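Local coordinates for ComZ (PDB 6QVI), which probably serves as a DNA receptor at the tip of a competence pilus, capturing DNA for uptake during natural transformation, at residues K148-G153 with G178-Y183; Y172-N177 with A210-Q215. All coordinates share one frame; numbering follows the deposited sequence.

Contact 1: residues K148-G153 with G178-Y183; sequences KWLNGG and GNFALY
The flat ring of Phe180 meets Leu150 at its edge: the methyl CD2 comes in near the ring plane and stops 4.3 Å from CE2. One face of the ring is turned to the strand that leads into it. Ala176 CB lies over that face, 3.9 Å from Phe180 CG. The side chain of Ile174 sits farther off. A second flat group, the amide of Asn179, belongs to a side chain that leaves the backbone toward 148-153 but makes no hydrogen bond across; the amide of Asn151 bonds within its own segment, with ND2 2.9 Å from Leu150 O and above the carbonyl plane.

Phe180 reaches Leu150 because its CG stands anti to the backbone N (chi1 -179°), which carries the ring away from the strand and into the interior, where it also touches Ile156 and Thr225. Leu150 spans the gap from the other wall and rests on Val162 as well.

At the corner the contact is made by backbone. Gly153 CA approaches Asn179 O at 3.2 Å, a CA-H...O contact with an angle of 152° at the hydrogen, while the backbones here come to 4.8 Å between Gly153 CA and Asn179 CA. No conventional hydrogen bond links the two segments. Just beyond this point the chains do pair, through a backbone bond between Ala181 and Ala154, and on the other flank Phe180 is bonded to the backbone of Gln226. Asn179, with left-handed helical backbone angles, turns the chain into strand 180-187. Strands stacked in parallel from turn to turn, with apolar side chains filling the space inside the bends, are characteristic of a beta-solenoid.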
ATOM      1  N   LYS A 148      -1.887  21.956  -8.749  1.00 81.99           N
ATOM      2  CA  LYS A 148      -0.616  21.705  -8.077  1.00 88.05           C
ATOM      3  C   LYS A 148      -0.818  20.546  -7.098  1.00 85.46           C
ATOM      4  O   LYS A 148      -1.795  20.533  -6.346  1.00 85.07           O
ATOM      5  CB  LYS A 148      -0.089  22.968  -7.374  1.00 99.50           C
ATOM      6  CG  LYS A 148       0.264  24.189  -8.346  1.00110.23           C
ATOM      7  CD  LYS A 148       1.302  23.781  -9.441  1.00113.44           C
ATOM      8  CE  LYS A 148       1.659  24.803 -10.574  1.00115.58           C
ATOM      9  NZ  LYS A 148       3.131  25.223 -10.633  1.00117.23           N
ATOM     10  N   TRP A 149       0.071  19.551  -7.133  1.00 89.36           N
ATOM     11  CA  TRP A 149      -0.086  18.334  -6.334  1.00 87.14           C
ATOM     12  C   TRP A 149       0.923  18.227  -5.208  1.00 96.38           C
ATOM     13  O   TRP A 149       0.657  17.539  -4.231  1.00 99.92           O
ATOM     14  CB  TRP A 149       0.033  17.062  -7.211  1.00 78.45           C
ATOM     15  CG  TRP A 149      -1.147  16.826  -8.127  1.00 82.23           C
ATOM     16  CD1 TRP A 149      -2.207  15.934  -7.957  1.00 83.16           C
ATOM     17  CD2 TRP A 149      -1.425  17.537  -9.333  1.00 84.82           C
ATOM     18  NE1 TRP A 149      -3.099  16.038  -9.022  1.00 76.90           N
ATOM     19  CE2 TRP A 149      -2.641  17.017  -9.872  1.00 85.02           C
ATOM     20  CE3 TRP A 149      -0.757  18.565 -10.022  1.00 82.31           C
ATOM     21  CZ2 TRP A 149      -3.186  17.504 -11.063  1.00 90.28           C
ATOM     22  CZ3 TRP A 149      -1.298  19.045 -11.194  1.00 84.61           C
ATOM     23  CH2 TRP A 149      -2.504  18.519 -11.707  1.00 89.35           C
ATOM     24  N   LEU A 150       2.064  18.866  -5.367  1.00 99.35           N
ATOM     25  CA  LEU A 150       3.084  18.878  -4.349  1.00 94.00           C
ATOM     26  C   LEU A 150       3.623  20.275  -4.403  1.00 95.84           C
ATOM     27  O   LEU A 150       4.171  20.676  -5.387  1.00 97.86           O
ATOM     28  CB  LEU A 150       4.165  17.853  -4.642  1.00 85.36           C
ATOM     29  CG  LEU A 150       3.694  16.399  -4.541  1.00 83.21           C
ATOM     30  CD1 LEU A 150       3.251  15.850  -5.876  1.00 70.18           C
ATOM     31  CD2 LEU A 150       4.697  15.477  -3.901  1.00 81.60           C
ATOM     32  N   ASN A 151       3.429  21.038  -3.350  1.00100.27           N
ATOM     33  CA  ASN A 151       3.879  22.406  -3.336  1.00112.22           C
ATOM     34  C   ASN A 151       4.772  22.677  -2.194  1.00108.18           C
ATOM     35  O   ASN A 151       4.344  22.628  -1.075  1.00111.89           O
ATOM     36  CB  ASN A 151       2.695  23.318  -3.175  1.00123.26           C
ATOM     37  CG  ASN A 151       2.092  23.686  -4.484  1.00132.93           C
ATOM     38  OD1 ASN A 151       1.125  24.432  -4.550  1.00132.59           O
ATOM     39  ND2 ASN A 151       2.659  23.157  -5.551  1.00136.08           N
ATOM     40  N   GLY A 152       6.009  23.011  -2.472  1.00101.42           N
ATOM     41  CA  GLY A 152       6.923  23.297  -1.406  1.00 98.21           C
ATOM     42  C   GLY A 152       7.866  22.159  -1.268  1.00 85.60           C
ATOM     43  O   GLY A 152       7.558  21.058  -1.609  1.00 87.20           O
ATOM     44  N   GLY A 153       9.007  22.427  -0.690  1.00 89.24           N
ATOM     45  CA  GLY A 153      10.035  21.442  -0.543  1.00 87.89           C
ATOM     46  C   GLY A 153       9.672  20.157   0.093  1.00 82.47           C
ATOM     47  O   GLY A 153       8.848  20.089   0.965  1.00 87.67           O
ATOM     48  N   GLY A 178      14.963  21.547  -8.392  1.00111.42           N
ATOM     49  CA  GLY A 178      15.448  21.699  -7.043  1.00102.55           C
ATOM     50  C   GLY A 178      14.366  21.304  -6.057  1.00102.68           C
ATOM     51  O   GLY A 178      13.368  20.677  -6.410  1.00109.65           O
ATOM     52  N   ASN A 179      14.579  21.672  -4.796  1.00 95.89           N
ATOM     53  CA  ASN A 179      13.552  21.683  -3.743  1.00102.71           C
ATOM     54  C   ASN A 179      12.773  20.357  -3.637  1.00 94.45           C
ATOM     55  O   ASN A 179      11.662  20.330  -3.099  1.00 93.40           O
ATOM     56  CB  ASN A 179      12.577  22.863  -3.943  1.00115.49           C
ATOM     57  CG  ASN A 179      12.059  22.979  -5.393  1.00122.77           C
ATOM     58  OD1 ASN A 179      12.655  23.665  -6.241  1.00128.00           O
ATOM     59  ND2 ASN A 179      10.923  22.330  -5.665  1.00118.40           N
ATOM     60  N   PHE A 180      13.333  19.246  -4.116  1.00 96.15           N
ATOM     61  CA  PHE A 180      12.607  17.979  -4.170  1.00 86.33           C
ATOM     62  C   PHE A 180      13.621  16.845  -4.267  1.00 81.12           C
ATOM     63  O   PHE A 180      14.459  16.833  -5.174  1.00 81.36           O
ATOM     64  CB  PHE A 180      11.665  17.985  -5.380  1.00 82.02           C
ATOM     65  CG  PHE A 180      10.835  16.743  -5.550  1.00 86.54           C
ATOM     66  CD1 PHE A 180      11.368  15.560  -6.039  1.00 91.58           C
ATOM     67  CD2 PHE A 180       9.480  16.782  -5.269  1.00 80.48           C
ATOM     68  CE1 PHE A 180      10.550  14.424  -6.211  1.00 84.67           C
ATOM     69  CE2 PHE A 180       8.679  15.676  -5.437  1.00 81.54           C
ATOM     70  CZ  PHE A 180       9.219  14.488  -5.919  1.00 81.75           C
ATOM     71  N   ALA A 181      13.517  15.884  -3.353  1.00 75.63           N
ATOM     72  CA  ALA A 181      14.397  14.730  -3.349  1.00 74.15           C
ATOM     73  C   ALA A 181      13.552  13.533  -2.988  1.00 77.09           C
ATOM     74  O   ALA A 181      12.767  13.586  -2.029  1.00 77.77           O
ATOM     75  CB  ALA A 181      15.560  14.874  -2.350  1.00 68.16           C
ATOM     76  N   LEU A 182      13.786  12.434  -3.708  1.00 76.74           N
ATOM     77  CA  LEU A 182      13.022  11.204  -3.551  1.00 68.95           C
ATOM     78  C   LEU A 182      14.038  10.083  -3.463  1.00 70.85           C
ATOM     79  O   LEU A 182      14.780   9.832  -4.416  1.00 69.95           O
ATOM     80  CB  LEU A 182      12.058  11.014  -4.723  1.00 67.70           C
ATOM     81  CG  LEU A 182      10.904  10.005  -4.680  1.00 67.58           C
ATOM     82  CD1 LEU A 182      10.050  10.188  -5.914  1.00 59.15           C
ATOM     83  CD2 LEU A 182      11.446   8.582  -4.658  1.00 73.91           C
ATOM     84  N   TYR A 183      14.089   9.431  -2.309  1.00 74.96           N
ATOM     85  CA  TYR A 183      15.087   8.413  -2.042  1.00 73.19           C
ATOM     86  C   TYR A 183      14.438   7.055  -1.836  1.00 73.77           C
ATOM     87  O   TYR A 183      13.244   6.945  -1.532  1.00 68.36           O
ATOM     88  CB  TYR A 183      15.916   8.809  -0.816  1.00 74.96           C
ATOM     89  CG  TYR A 183      16.623  10.142  -0.965  1.00 78.01           C
ATOM     90  CD1 TYR A 183      16.927  10.644  -2.228  1.00 85.91           C
ATOM     91  CD2 TYR A 183      16.962  10.917   0.157  1.00 82.98           C
ATOM     92  CE1 TYR A 183      17.583  11.854  -2.382  1.00 92.34           C
ATOM     93  CE2 TYR A 183      17.611  12.148   0.013  1.00 84.18           C
ATOM     94  CZ  TYR A 183      17.911  12.606  -1.260  1.00 85.93           C
ATOM     95  OH  TYR A 183      18.553  13.803  -1.449  1.00 81.58           O
TER

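Contact 2: residues Y172-N177 with A210-Q215; sequences YVIEAN and ASLRVQ
The strands around Ile174 and Leu212 face each other across the interior without any hydrogen bond between them and run in roughly opposite directions; the closest CA atoms, Val173 CA and Val214 CA, are 8.1 Å apart. Only side chains bridge that gap, and all four that do so are buried and apolar.

Ile174 and Leu212 meet through their end methyls, Ile174 CD1 lying 4.0 Å from Leu212 CD1. The two side chains slide past one another in opposite senses. Ile174 reaches in with CG1 anti to the carbonyl carbon (chi1 -65°) and CD1 extended at the end of the chain (chi2 176°), which leaves CG2 on the flank nearer Phe180. Leu212 has its CG anti to the backbone N instead, and only its CD1 branch makes this meeting.

The second pair is looser: one branch of each valine points across, with Val173 CG1 at 4.5 Å from Val214 CG1. Both valines also lie against Val162, and Ile219 touches both Ile174 and Val214, so the apolar packing continues into adjacent strands. Arg213, between the two inward residues of its strand, projects to the other side and forms a salt bridge with Asp269.

The backbone bonds of each segment go to other partners. Ile174 and Ala176 are tied to Ser220, in the parallel strand 218-221, and strand 212-214 is flanked in parallel by 160-162 and 237-239. The chain turns a corner at Val173, where one face gives way to the next. Parallel strands bonded along the stack and bent at such corners, with inward aliphatic side chains that meet through their methyls to make the hydrophobic core, are characteristic of a beta-solenoid.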
ATOM      1  N   TYR A 172       2.138  19.417 -16.682  1.00 68.33           N
ATOM      2  CA  TYR A 172       3.188  19.178 -15.714  1.00 63.41           C
ATOM      3  C   TYR A 172       2.565  19.102 -14.331  1.00 61.42           C
ATOM      4  O   TYR A 172       2.007  20.064 -13.801  1.00 75.47           O
ATOM      5  CB  TYR A 172       4.268  20.253 -15.818  1.00 63.58           C
ATOM      6  CG  TYR A 172       4.930  20.204 -17.168  1.00 67.06           C
ATOM      7  CD1 TYR A 172       4.453  20.968 -18.229  1.00 74.60           C
ATOM      8  CD2 TYR A 172       5.997  19.340 -17.413  1.00 66.05           C
ATOM      9  CE1 TYR A 172       5.048  20.901 -19.492  1.00 77.70           C
ATOM     10  CE2 TYR A 172       6.590  19.262 -18.675  1.00 67.16           C
ATOM     11  CZ  TYR A 172       6.113  20.042 -19.701  1.00 76.49           C
ATOM     12  OH  TYR A 172       6.711  19.968 -20.943  1.00 85.69           O
ATOM     13  N   VAL A 173       2.595  17.909 -13.774  1.00 58.73           N
ATOM     14  CA  VAL A 173       1.986  17.644 -12.478  1.00 59.77           C
ATOM     15  C   VAL A 173       3.035  17.675 -11.382  1.00 53.91           C
ATOM     16  O   VAL A 173       2.699  17.624 -10.194  1.00 52.67           O
ATOM     17  CB  VAL A 173       1.267  16.284 -12.657  1.00 64.19           C
ATOM     18  CG1 VAL A 173       1.128  15.538 -11.377  1.00 67.61           C
ATOM     19  CG2 VAL A 173      -0.096  16.466 -13.350  1.00 71.10           C
ATOM     20  N   ILE A 174       4.306  17.756 -11.763  1.00 61.21           N
ATOM     21  CA  ILE A 174       5.456  17.899 -10.887  1.00 63.20           C
ATOM     22  C   ILE A 174       6.456  18.730 -11.665  1.00 67.39           C
ATOM     23  O   ILE A 174       6.971  18.263 -12.675  1.00 60.44           O
ATOM     24  CB  ILE A 174       6.066  16.539 -10.507  1.00 65.33           C
ATOM     25  CG1 ILE A 174       5.093  15.716  -9.662  1.00 66.11           C
ATOM     26  CG2 ILE A 174       7.395  16.738  -9.798  1.00 67.10           C
ATOM     27  CD1 ILE A 174       5.603  14.323  -9.343  1.00 67.49           C
ATOM     28  N   GLU A 175       6.616  19.999 -11.311  1.00 85.27           N
ATOM     29  CA  GLU A 175       7.623  20.876 -11.916  1.00 90.00           C
ATOM     30  C   GLU A 175       8.730  21.115 -10.897  1.00 90.66           C
ATOM     31  O   GLU A 175       8.850  22.193 -10.321  1.00 91.44           O
ATOM     32  CB  GLU A 175       7.014  22.215 -12.409  1.00 94.94           C
ATOM     33  CG  GLU A 175       5.895  22.100 -13.438  1.00101.36           C
ATOM     34  CD  GLU A 175       5.901  23.233 -14.477  1.00110.23           C
ATOM     35  OE1 GLU A 175       6.998  23.681 -14.890  1.00114.09           O
ATOM     36  OE2 GLU A 175       4.799  23.677 -14.879  1.00112.72           O
ATOM     37  N   ALA A 176       9.497  20.071 -10.617  1.00 94.12           N
ATOM     38  CA  ALA A 176      10.530  20.140  -9.594  1.00101.63           C
ATOM     39  C   ALA A 176      11.820  20.593 -10.260  1.00114.88           C
ATOM     40  O   ALA A 176      12.276  19.975 -11.229  1.00117.70           O
ATOM     41  CB  ALA A 176      10.723  18.797  -8.898  1.00100.59           C
ATOM     42  N   ASN A 177      12.403  21.674  -9.744  1.00128.39           N
ATOM     43  CA  ASN A 177      13.626  22.253 -10.293  1.00134.99           C
ATOM     44  C   ASN A 177      14.561  22.575  -9.124  1.00128.85           C
ATOM     45  O   ASN A 177      14.941  23.714  -8.893  1.00132.35           O
ATOM     46  CB  ASN A 177      13.290  23.511 -11.095  1.00145.84           C
ATOM     47  CG  ASN A 177      12.247  23.257 -12.185  1.00150.86           C
ATOM     48  OD1 ASN A 177      12.293  22.248 -12.890  1.00152.20           O
ATOM     49  ND2 ASN A 177      11.272  24.174 -12.298  1.00151.42           N
ATOM     50  N   ALA A 210      10.734   2.139  -3.946  1.00 87.96           N
ATOM     51  CA  ALA A 210      10.252   3.438  -4.398  1.00 88.13           C
ATOM     52  C   ALA A 210      10.097   3.487  -5.909  1.00 85.76           C
ATOM     53  O   ALA A 210      10.794   2.809  -6.648  1.00 85.55           O
ATOM     54  CB  ALA A 210      11.206   4.549  -3.983  1.00 84.45           C
ATOM     55  N   SER A 211       9.203   4.357  -6.366  1.00 89.66           N
ATOM     56  CA  SER A 211       8.999   4.574  -7.794  1.00 88.24           C
ATOM     57  C   SER A 211       8.238   5.875  -7.929  1.00 79.94           C
ATOM     58  O   SER A 211       7.585   6.327  -6.985  1.00 81.07           O
ATOM     59  CB  SER A 211       8.250   3.423  -8.487  1.00 97.67           C
ATOM     60  OG  SER A 211       7.182   2.952  -7.691  1.00105.71           O
ATOM     61  N   LEU A 212       8.311   6.464  -9.113  1.00 64.97           N
ATOM     62  CA  LEU A 212       7.524   7.644  -9.440  1.00 63.60           C
ATOM     63  C   LEU A 212       6.518   7.282 -10.516  1.00 62.82           C
ATOM     64  O   LEU A 212       6.898   7.044 -11.658  1.00 69.81           O
ATOM     65  CB  LEU A 212       8.433   8.779  -9.909  1.00 65.55           C
ATOM     66  CG  LEU A 212       7.846  10.139 -10.277  1.00 60.90           C
ATOM     67  CD1 LEU A 212       6.734  10.457  -9.377  1.00 50.11           C
ATOM     68  CD2 LEU A 212       8.900  11.241 -10.248  1.00 55.91           C
ATOM     69  N   ARG A 213       5.240   7.293 -10.174  1.00 53.54           N
ATOM     70  CA  ARG A 213       4.197   6.989 -11.134  1.00 59.33           C
ATOM     71  C   ARG A 213       3.251   8.176 -11.232  1.00 56.84           C
ATOM     72  O   ARG A 213       2.779   8.696 -10.211  1.00 66.07           O
ATOM     73  CB  ARG A 213       3.414   5.726 -10.756  1.00 67.18           C
ATOM     74  CG  ARG A 213       4.232   4.432 -10.766  1.00 77.00           C
ATOM     75  CD  ARG A 213       3.353   3.173 -10.721  1.00 74.05           C
ATOM     76  NE  ARG A 213       3.822   2.243  -9.699  1.00 77.37           N
ATOM     77  CZ  ARG A 213       4.216   0.998  -9.933  1.00 96.03           C
ATOM     78  NH1 ARG A 213       4.208   0.524 -11.169  1.00104.20           N
ATOM     79  NH2 ARG A 213       4.620   0.225  -8.930  1.00102.77           N
ATOM     80  N   VAL A 214       2.912   8.532 -12.442  1.00 55.99           N
ATOM     81  CA  VAL A 214       1.993   9.583 -12.667  1.00 52.83           C
ATOM     82  C   VAL A 214       1.082   9.094 -13.730  1.00 51.38           C
ATOM     83  O   VAL A 214       1.462   9.008 -14.847  1.00 51.88           O
ATOM     84  CB  VAL A 214       2.686  10.808 -13.186  1.00 54.45           C
ATOM     85  CG1 VAL A 214       1.672  11.754 -13.747  1.00 55.12           C
ATOM     86  CG2 VAL A 214       3.462  11.459 -12.088  1.00 49.13           C
ATOM     87  N   GLN A 215      -0.137   8.778 -13.374  1.00 50.66           N
ATOM     88  CA  GLN A 215      -1.060   8.275 -14.339  1.00 54.48           C
ATOM     89  C   GLN A 215      -1.503   9.237 -15.395  1.00 64.80           C
ATOM     90  O   GLN A 215      -1.637   8.852 -16.521  1.00 76.69           O
ATOM     91  CB  GLN A 215      -2.271   7.699 -13.667  1.00 59.05           C
ATOM     92  CG  GLN A 215      -3.403   7.534 -14.633  1.00 61.90           C
ATOM     93  CD  GLN A 215      -4.592   6.867 -14.024  1.00 72.12           C
ATOM     94  OE1 GLN A 215      -4.731   6.818 -12.824  1.00 72.25           O
ATOM     95  NE2 GLN A 215      -5.460   6.349 -14.854  1.00 81.08           N
TER

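How the contacts relate
After the N-terminal helix 12-40 and most of the antiparallel sheet of the pseudopilin-like domain, the chain enters the solenoid, passes 148-153, runs through strands 153-157 and 160-162 to 172-177, and continues directly into 178-183, where contact 1 closes a loop of 24 residues. It then proceeds to 210-215, where contact 2 closes a second loop of 32. Because the segments alternate, the two loops cross, and strands 172-176 and 180-187 belong to one contact each. Their centres are 9 Å apart. Trp149 CH2 packs on Val173 CG2 at 3.6 Å, and Leu182 CD2 lies near Ala210 CB. Together the contacts tie successive turns at this part of the beta-solenoid domain.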